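Local coordinates for amino acid ABC transporter, periplasmic amino acid-binding protein (Brucella ovis, PDB 4Z9N) that binds glutathione and, as a periplasmic solute-binding protein, probably delivers it or a related amino acid or peptide to an ABC transporter, at residues F114-K119 with L128-A133; V161-I166 with G176-Y181. All coordinates share one frame; numbering follows the deposited sequence.

Contact 1. Residues F114-K119 with L128-A133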
ATOM      1  N   PHE D 114       3.838  -3.788  24.756  1.00 17.77           N
ATOM      2  CA  PHE D 114       4.246  -4.522  25.955  1.00 17.94           C
ATOM      3  C   PHE D 114       3.046  -4.859  26.827  1.00 17.92           C
ATOM      4  O   PHE D 114       2.139  -4.047  26.975  1.00 19.76           O
ATOM      5  CB  PHE D 114       5.244  -3.704  26.781  1.00 17.28           C
ATOM      6  CG  PHE D 114       6.526  -3.435  26.073  1.00 17.73           C
ATOM      7  CD1 PHE D 114       6.654  -2.320  25.249  1.00 18.70           C
ATOM      8  CD2 PHE D 114       7.592  -4.311  26.202  1.00 18.12           C
ATOM      9  CE1 PHE D 114       7.834  -2.074  24.585  1.00 18.03           C
ATOM     10  CE2 PHE D 114       8.784  -4.077  25.536  1.00 18.96           C
ATOM     11  CZ  PHE D 114       8.902  -2.953  24.725  1.00 18.92           C
ATOM     12  N   MET D 115       3.053  -6.049  27.415  1.00 18.46           N
ATOM     13  CA  MET D 115       1.971  -6.470  28.310  1.00 19.86           C
ATOM     14  C   MET D 115       2.535  -6.877  29.668  1.00 20.96           C
ATOM     15  O   MET D 115       3.591  -7.517  29.733  1.00 21.88           O
ATOM     16  CB  MET D 115       1.190  -7.622  27.683  1.00 22.18           C
ATOM     17  CG  MET D 115      -0.039  -8.067  28.477  1.00 22.65           C
ATOM     18  SD  MET D 115      -1.093  -9.160  27.490  1.00 21.69           S
ATOM     19  CE  MET D 115      -0.043 -10.607  27.341  1.00 20.71           C
ATOM     20  N   ILE D 116       1.835  -6.500  30.739  1.00 22.46           N
ATOM     21  CA  ILE D 116       2.217  -6.880  32.096  1.00 26.26           C
ATOM     22  C   ILE D 116       1.023  -7.437  32.847  1.00 29.87           C
ATOM     23  O   ILE D 116      -0.128  -7.208  32.472  1.00 25.69           O
ATOM     24  CB  ILE D 116       2.798  -5.696  32.894  1.00 26.33           C
ATOM     25  CG1 ILE D 116       1.772  -4.559  32.968  1.00 30.21           C
ATOM     26  CG2 ILE D 116       4.119  -5.226  32.304  1.00 23.07           C
ATOM     27  CD1 ILE D 116       2.008  -3.579  34.082  1.00 33.36           C
ATOM     28  N   ASN D 117       1.308  -8.149  33.929  1.00 26.62           N
ATOM     29  CA  ASN D 117       0.273  -8.526  34.874  1.00 28.54           C
ATOM     30  C   ASN D 117       0.154  -7.384  35.865  1.00 29.87           C
ATOM     31  O   ASN D 117       1.038  -7.189  36.698  1.00 34.16           O
ATOM     32  CB  ASN D 117       0.615  -9.842  35.574  1.00 33.51           C
ATOM     33  CG  ASN D 117      -0.497 -10.316  36.488  1.00 31.50           C
ATOM     34  OD1 ASN D 117      -1.066  -9.532  37.245  1.00 35.13           O
ATOM     35  ND2 ASN D 117      -0.842 -11.594  36.391  1.00 33.54           N
ATOM     36  N   SER D 118      -0.943  -6.635  35.776  1.00 30.53           N
ATOM     37  CA  SER D 118      -1.125  -5.443  36.601  1.00 39.31           C
ATOM     38  C   SER D 118      -1.367  -5.797  38.064  1.00 39.53           C
ATOM     39  O   SER D 118      -1.245  -4.941  38.944  1.00 38.06           O
ATOM     40  CB  SER D 118      -2.281  -4.591  36.069  1.00 40.55           C
ATOM     41  OG  SER D 118      -3.502  -5.305  36.107  1.00 45.58           O
ATOM     42  N   LYS D 119      -1.697  -7.057  38.323  1.00 36.77           N
ATOM     43  CA  LYS D 119      -1.853  -7.512  39.698  1.00 41.60           C
ATOM     44  C   LYS D 119      -0.476  -7.765  40.328  1.00 44.73           C
ATOM     45  O   LYS D 119      -0.265  -7.473  41.507  1.00 49.34           O
ATOM     46  CB  LYS D 119      -2.728  -8.767  39.757  1.00 40.10           C
ATOM     47  N   LEU D 128       7.854   2.886  29.739  1.00 21.88           N
ATOM     48  CA  LEU D 128       9.055   3.596  30.169  1.00 25.06           C
ATOM     49  C   LEU D 128       9.381   3.303  31.635  1.00 27.64           C
ATOM     50  O   LEU D 128      10.399   3.755  32.161  1.00 28.13           O
ATOM     51  CB  LEU D 128       8.907   5.101  29.936  1.00 29.47           C
ATOM     52  CG  LEU D 128       8.987   5.535  28.465  1.00 30.59           C
ATOM     53  CD1 LEU D 128       8.761   7.043  28.297  1.00 28.27           C
ATOM     54  CD2 LEU D 128      10.316   5.111  27.840  1.00 29.41           C
ATOM     55  N   GLN D 129       8.524   2.537  32.300  1.00 25.55           N
ATOM     56  CA  GLN D 129       8.800   2.165  33.681  1.00 28.97           C
ATOM     57  C   GLN D 129       9.334   0.737  33.767  1.00 29.06           C
ATOM     58  O   GLN D 129       9.386   0.137  34.848  1.00 25.25           O
ATOM     59  CB  GLN D 129       7.549   2.326  34.535  1.00 28.85           C
ATOM     60  CG  GLN D 129       6.863   3.674  34.382  1.00 31.39           C
ATOM     61  CD  GLN D 129       5.515   3.693  35.053  1.00 37.16           C
ATOM     62  OE1 GLN D 129       4.706   2.793  34.854  1.00 33.28           O
ATOM     63  NE2 GLN D 129       5.259   4.722  35.855  1.00 46.40           N
ATOM     64  N   LEU D 130       9.767   0.208  32.630  1.00 26.05           N
ATOM     65  CA  LEU D 130      10.176  -1.192  32.553  1.00 24.16           C
ATOM     66  C   LEU D 130      11.683  -1.415  32.614  1.00 24.47           C
ATOM     67  O   LEU D 130      12.147  -2.506  32.301  1.00 23.06           O
ATOM     68  CB  LEU D 130       9.628  -1.830  31.272  1.00 20.48           C
ATOM     69  CG  LEU D 130       8.105  -2.009  31.256  1.00 20.86           C
ATOM     70  CD1 LEU D 130       7.677  -2.639  29.937  1.00 19.42           C
ATOM     71  CD2 LEU D 130       7.625  -2.833  32.448  1.00 22.12           C
ATOM     72  N   SER D 131      12.448  -0.399  33.009  1.00 25.69           N
ATOM     73  CA  SER D 131      13.896  -0.567  33.124  1.00 26.72           C
ATOM     74  C   SER D 131      14.210  -1.735  34.055  1.00 22.98           C
ATOM     75  O   SER D 131      13.677  -1.817  35.163  1.00 24.29           O
ATOM     76  CB  SER D 131      14.570   0.704  33.640  1.00 26.56           C
ATOM     77  OG  SER D 131      15.976   0.535  33.670  1.00 29.75           O
ATOM     78  N   GLY D 132      15.042  -2.659  33.584  1.00 23.78           N
ATOM     79  CA  GLY D 132      15.434  -3.797  34.401  1.00 26.40           C
ATOM     80  C   GLY D 132      14.508  -5.000  34.348  1.00 25.64           C
ATOM     81  O   GLY D 132      14.887  -6.092  34.763  1.00 24.13           O
ATOM     82  N   ALA D 133      13.288  -4.803  33.850  1.00 23.38           N
ATOM     83  CA  ALA D 133      12.298  -5.881  33.809  1.00 22.30           C
ATOM     84  C   ALA D 133      12.729  -7.014  32.878  1.00 21.25           C
ATOM     85  O   ALA D 133      13.325  -6.761  31.827  1.00 20.11           O
ATOM     86  CB  ALA D 133      10.952  -5.336  33.359  1.00 22.03           C
TER
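F114 and L130 are the residues whose backbones come nearest between these segments, and even there the CA of F114 stands 9.5 Å from the CA of L130, so side chains alone make the meeting. Residues 114-117 are the end of the long strand 101-117, whereas segment 128-133 belongs to the connection that leads on to strand 134-138, in the three-layer alpha/beta lobe of a family 3 solute-binding protein. A type II beta turn runs from L130 to A133, closed by the bond from A133 N to L130 O at 3.0 Å. G132 takes its third position with positive phi, 87°, the region glycine adopts readily.

L130 carries its side of the contact alone. Its two methyls divide the work: CD1 goes to F114 and CD2 to I116, the alternate residues on one face of the strand, while M115 points to the other face. CD1 lies 4.1 Å from CD2 of F114, and just as close to CB and CG, so the methyl nestles obliquely where the ring joins its CB. The second methyl, L130 CD2, approaches CG2 of I116 at 4.2 Å. With chi1 at 59°, CG1 of I116 sits between the backbone N and the carbonyl carbon, which leaves CG2 anti to the carbonyl carbon and facing L130. All three residues are buried, with M147 and F151 of helix 142-153 packing on F114 and I124 on I116.

Past the strand end the chain bends in an Asx turn. N117 OD1 accepts from K119 N at 2.8 Å and also from K120 N; the K119 nitrogen lies in the plane of that side-chain carbonyl, the N-H...O angle being 130°.

Contact 2. Residues V161-I166 with G176-Y181. With GSH (glutathione), chain U.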
ATOM      1  N   VAL D 161      14.441 -12.054  27.586  1.00 17.69           N
ATOM      2  CA  VAL D 161      14.491 -13.492  27.735  1.00 17.44           C
ATOM      3  C   VAL D 161      13.964 -14.059  26.427  1.00 20.52           C
ATOM      4  O   VAL D 161      12.791 -13.860  26.099  1.00 16.45           O
ATOM      5  CB  VAL D 161      13.661 -13.967  28.941  1.00 19.43           C
ATOM      6  CG1 VAL D 161      13.864 -15.438  29.161  1.00 21.42           C
ATOM      7  CG2 VAL D 161      14.009 -13.163  30.193  1.00 20.27           C
ATOM      8  N   VAL D 162      14.824 -14.734  25.667  1.00 18.04           N
ATOM      9  CA  VAL D 162      14.484 -15.113  24.299  1.00 18.86           C
ATOM     10  C   VAL D 162      14.072 -16.568  24.189  1.00 17.50           C
ATOM     11  O   VAL D 162      14.762 -17.472  24.691  1.00 19.16           O
ATOM     12  CB  VAL D 162      15.654 -14.839  23.349  1.00 22.14           C
ATOM     13  CG1 VAL D 162      15.315 -15.327  21.951  1.00 17.20           C
ATOM     14  CG2 VAL D 162      15.990 -13.359  23.346  1.00 24.00           C
ATOM     15  N   PHE D 163      12.951 -16.792  23.503  1.00 17.32           N
ATOM     16  CA  PHE D 163      12.365 -18.115  23.372  1.00 19.11           C
ATOM     17  C   PHE D 163      12.261 -18.566  21.936  1.00 20.78           C
ATOM     18  O   PHE D 163      12.122 -17.748  21.028  1.00 17.73           O
ATOM     19  CB  PHE D 163      10.973 -18.147  24.010  1.00 23.22           C
ATOM     20  CG  PHE D 163      11.004 -17.953  25.475  1.00 23.63           C
ATOM     21  CD1 PHE D 163      10.958 -16.681  26.006  1.00 24.05           C
ATOM     22  CD2 PHE D 163      11.137 -19.035  26.326  1.00 26.04           C
ATOM     23  CE1 PHE D 163      11.028 -16.496  27.363  1.00 25.11           C
ATOM     24  CE2 PHE D 163      11.198 -18.849  27.690  1.00 28.73           C
ATOM     25  CZ  PHE D 163      11.142 -17.572  28.206  1.00 25.34           C
ATOM     26  N   GLU D 164      12.290 -19.880  21.738  1.00 20.71           N
ATOM     27  CA  GLU D 164      12.202 -20.437  20.393  1.00 26.62           C
ATOM     28  C   GLU D 164      10.774 -20.748  19.967  1.00 26.58           C
ATOM     29  O   GLU D 164      10.490 -20.819  18.780  1.00 26.93           O
ATOM     30  CB  GLU D 164      13.043 -21.711  20.286  1.00 30.01           C
ATOM     31  CG  GLU D 164      14.517 -21.499  20.586  1.00 30.60           C
ATOM     32  CD  GLU D 164      15.143 -20.449  19.689  1.00 31.20           C
ATOM     33  OE1 GLU D 164      15.044 -20.578  18.451  1.00 30.51           O
ATOM     34  OE2 GLU D 164      15.720 -19.484  20.228  1.00 31.60           O
ATOM     35  N   LYS D 165       9.888 -20.949  20.936  1.00 22.98           N
ATOM     36  CA  LYS D 165       8.510 -21.345  20.656  1.00 28.44           C
ATOM     37  C   LYS D 165       7.543 -20.472  21.448  1.00 26.25           C
ATOM     38  O   LYS D 165       7.849 -20.061  22.561  1.00 24.55           O
ATOM     39  CB  LYS D 165       8.290 -22.823  20.996  1.00 37.69           C
ATOM     40  CG  LYS D 165       9.149 -23.776  20.188  1.00 38.72           C
ATOM     41  CD  LYS D 165       8.817 -25.221  20.511  1.00 45.60           C
ATOM     42  CE  LYS D 165       9.119 -26.123  19.322  1.00 49.49           C
ATOM     43  NZ  LYS D 165       9.149 -27.561  19.700  1.00 57.44           N
ATOM     44  N   ILE D 166       6.378 -20.185  20.880  1.00 23.92           N
ATOM     45  CA  ILE D 166       5.456 -19.266  21.542  1.00 23.55           C
ATOM     46  C   ILE D 166       4.931 -19.869  22.844  1.00 25.23           C
ATOM     47  O   ILE D 166       4.669 -19.133  23.802  1.00 23.81           O
ATOM     48  CB  ILE D 166       4.301 -18.848  20.607  1.00 23.74           C
ATOM     49  CG1 ILE D 166       3.459 -17.740  21.253  1.00 21.63           C
ATOM     50  CG2 ILE D 166       3.406 -20.030  20.255  1.00 24.35           C
ATOM     51  CD1 ILE D 166       2.454 -17.084  20.309  1.00 20.98           C
ATOM     52  N   GLY D 176       5.321 -16.023  35.826  1.00 34.77           N
ATOM     53  CA  GLY D 176       5.955 -14.931  36.536  1.00 37.38           C
ATOM     54  C   GLY D 176       7.468 -14.935  36.426  1.00 38.79           C
ATOM     55  O   GLY D 176       8.137 -14.072  36.990  1.00 41.92           O
ATOM     56  N   ARG D 177       8.010 -15.908  35.701  1.00 36.78           N
ATOM     57  CA  ARG D 177       9.443 -15.927  35.421  1.00 37.89           C
ATOM     58  C   ARG D 177       9.867 -14.675  34.635  1.00 36.48           C
ATOM     59  O   ARG D 177      10.978 -14.179  34.803  1.00 36.54           O
ATOM     60  CB  ARG D 177       9.829 -17.198  34.660  1.00 36.43           C
ATOM     61  N   CYS D 178       8.977 -14.163  33.786  1.00 30.28           N
ATOM     62  CA  CYS D 178       9.209 -12.901  33.078  1.00 26.20           C
ATOM     63  C   CYS D 178       8.247 -11.826  33.583  1.00 26.40           C
ATOM     64  O   CYS D 178       7.087 -12.125  33.894  1.00 29.89           O
ATOM     65  CB  CYS D 178       9.017 -13.059  31.572  1.00 27.17           C
ATOM     66  SG  CYS D 178      10.252 -14.043  30.663  1.00 33.32           S
ATOM     67  N   ASP D 179       8.712 -10.582  33.637  1.00 25.92           N
ATOM     68  CA  ASP D 179       7.899  -9.476  34.132  1.00 26.23           C
ATOM     69  C   ASP D 179       6.938  -8.929  33.087  1.00 25.23           C
ATOM     70  O   ASP D 179       5.900  -8.365  33.428  1.00 25.71           O
ATOM     71  CB  ASP D 179       8.781  -8.333  34.617  1.00 26.28           C
ATOM     72  CG  ASP D 179       9.669  -8.736  35.746  1.00 27.44           C
ATOM     73  OD1 ASP D 179       9.141  -9.263  36.742  1.00 28.74           O
ATOM     74  OD2 ASP D 179      10.887  -8.520  35.634  1.00 27.17           O
ATOM     75  N   ALA D 180       7.305  -9.071  31.822  1.00 23.96           N
ATOM     76  CA  ALA D 180       6.520  -8.507  30.729  1.00 22.96           C
ATOM     77  C   ALA D 180       6.663  -9.364  29.478  1.00 23.01           C
ATOM     78  O   ALA D 180       7.561 -10.208  29.379  1.00 22.06           O
ATOM     79  CB  ALA D 180       6.947  -7.070  30.443  1.00 22.28           C
ATOM     80  N   TYR D 181       5.750  -9.141  28.541  1.00 21.95           N
ATOM     81  CA  TYR D 181       5.684  -9.863  27.279  1.00 21.47           C
ATOM     82  C   TYR D 181       5.716  -8.810  26.178  1.00 19.90           C
ATOM     83  O   TYR D 181       5.006  -7.801  26.276  1.00 19.41           O
ATOM     84  CB  TYR D 181       4.389 -10.688  27.212  1.00 22.84           C
ATOM     85  CG  TYR D 181       4.336 -11.802  26.181  1.00 20.93           C
ATOM     86  CD1 TYR D 181       4.389 -11.526  24.816  1.00 19.81           C
ATOM     87  CD2 TYR D 181       4.178 -13.128  26.578  1.00 25.50           C
ATOM     88  CE1 TYR D 181       4.325 -12.563  23.876  1.00 21.91           C
ATOM     89  CE2 TYR D 181       4.108 -14.161  25.654  1.00 21.80           C
ATOM     90  CZ  TYR D 181       4.178 -13.872  24.305  1.00 20.69           C
ATOM     91  OH  TYR D 181       4.109 -14.907  23.391  1.00 22.35           O
TER
HETATM   92  N1  GSH U 401       5.258  -9.497  13.229  1.00 12.03           N
HETATM   93  CA1 GSH U 401       6.503  -9.919  13.873  1.00 10.27           C
HETATM   94  C1  GSH U 401       7.449 -10.448  12.798  1.00 12.10           C
HETATM   95  O11 GSH U 401       8.638 -10.731  13.112  1.00 15.66           O
HETATM   96  O12 GSH U 401       7.052 -10.613  11.610  1.00 11.89           O
HETATM   97  CB1 GSH U 401       6.271 -11.039  14.901  1.00  9.38           C
HETATM   98  CG1 GSH U 401       5.645 -12.251  14.185  1.00 10.87           C
HETATM   99  CD1 GSH U 401       5.652 -13.441  15.138  1.00 16.59           C
HETATM  100  OE1 GSH U 401       6.174 -14.474  14.850  1.00 17.25           O
HETATM  101  N2  GSH U 401       4.990 -13.290  16.412  1.00 15.97           N
HETATM  102  CA2 GSH U 401       5.021 -14.416  17.326  1.00 18.95           C
HETATM  103  C2  GSH U 401       4.303 -15.647  16.754  1.00 16.60           C
HETATM  104  O2  GSH U 401       3.520 -15.601  15.860  1.00 16.80           O
HETATM  105  CB2 GSH U 401       4.509 -13.997  18.709  1.00 18.47           C
HETATM  106  SG2 GSH U 401       2.725 -13.670  18.714  1.00 23.59           S
HETATM  107  N3  GSH U 401       4.663 -16.926  17.329  1.00 16.84           N
HETATM  108  CA3 GSH U 401       4.042 -18.129  16.844  1.00 20.58           C
HETATM  109  C3  GSH U 401       5.141 -19.134  16.499  1.00 19.23           C
HETATM  110  O31 GSH U 401       4.817 -20.332  16.286  1.00 23.49           O
HETATM  111  O32 GSH U 401       6.353 -18.768  16.411  1.00 19.53           O
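The sulfur of C178 points into the corner between V161 and F163. SG lies 3.8 Å from CB of V161 and 3.9 Å from its CG2, and so rests against the base of the fork. To F163 it comes edge-on: CE1 of F163 is 4.2 Å from SG of C178, and the direction from ring centroid to sulfur makes 81° with the ring normal, a sulfur-aromatic contact near the ring plane. C178 gets there with SG beside its own backbone N, chi1 -70°, and the same sulfur is tied to C136 in a disulfide, which ties the loop before strand 180-182 to strand 134-138.

Residues 161-163 end strand 159-163 and Y181 lies on strand 180-182. Both run parallel to strand 134-138, which lies between them and carries C136, and helix 166-174 joins them: a beta-alpha-beta crossover in one of the two lobes that close on the ligand. The helix closes in a Schellman motif at G176, whose positive phi turns the chain toward C178. At the other end K165 takes the N-cap position, and I166 follows as the first helical residue.

Here the second pair meets. I166 and Y181 cross at about a right angle, with Y181 OH 3.6 Å from I166 CG1. The hydroxyl is hydrogen-bonded to N170 OD1 on the same helix, and its touch on the isoleucine is a van der Waals one. With CG1 anti to the backbone N (chi1 -172°), I166 extends between the phenol and the bound glutathione: its CD1 reaches N3, the peptide nitrogen between the cysteinyl and glycyl parts, at 3.7 Å and the thiol sulfur SG2 at 3.8 Å, while CG2 lies 4.0 Å from the glycyl carbon CA3.

Contacts 1 and 2 follow one another along the chain, their centres 13 Å apart, and share a sheet in which strands 101-117 and 180-182 are antiparallel neighbours. The join is direct: M115 N lies 2.9 Å from Y181 O, a probable hydrogen bond, and M115 O packs on A180 CB at 3.5 Å. I116 CG2 comes within 3.8 Å of D179 O, so the residue that meets L130 in contact 1 also borders the start of strand 180-182. Contact 2 touches the ligand through I166, whereas in contact 1 the F114 side chain remains about 13 Å from glutathione. Q138, touched by I166, and D184, just after strand 180-182, hydrogen-bond the ligand.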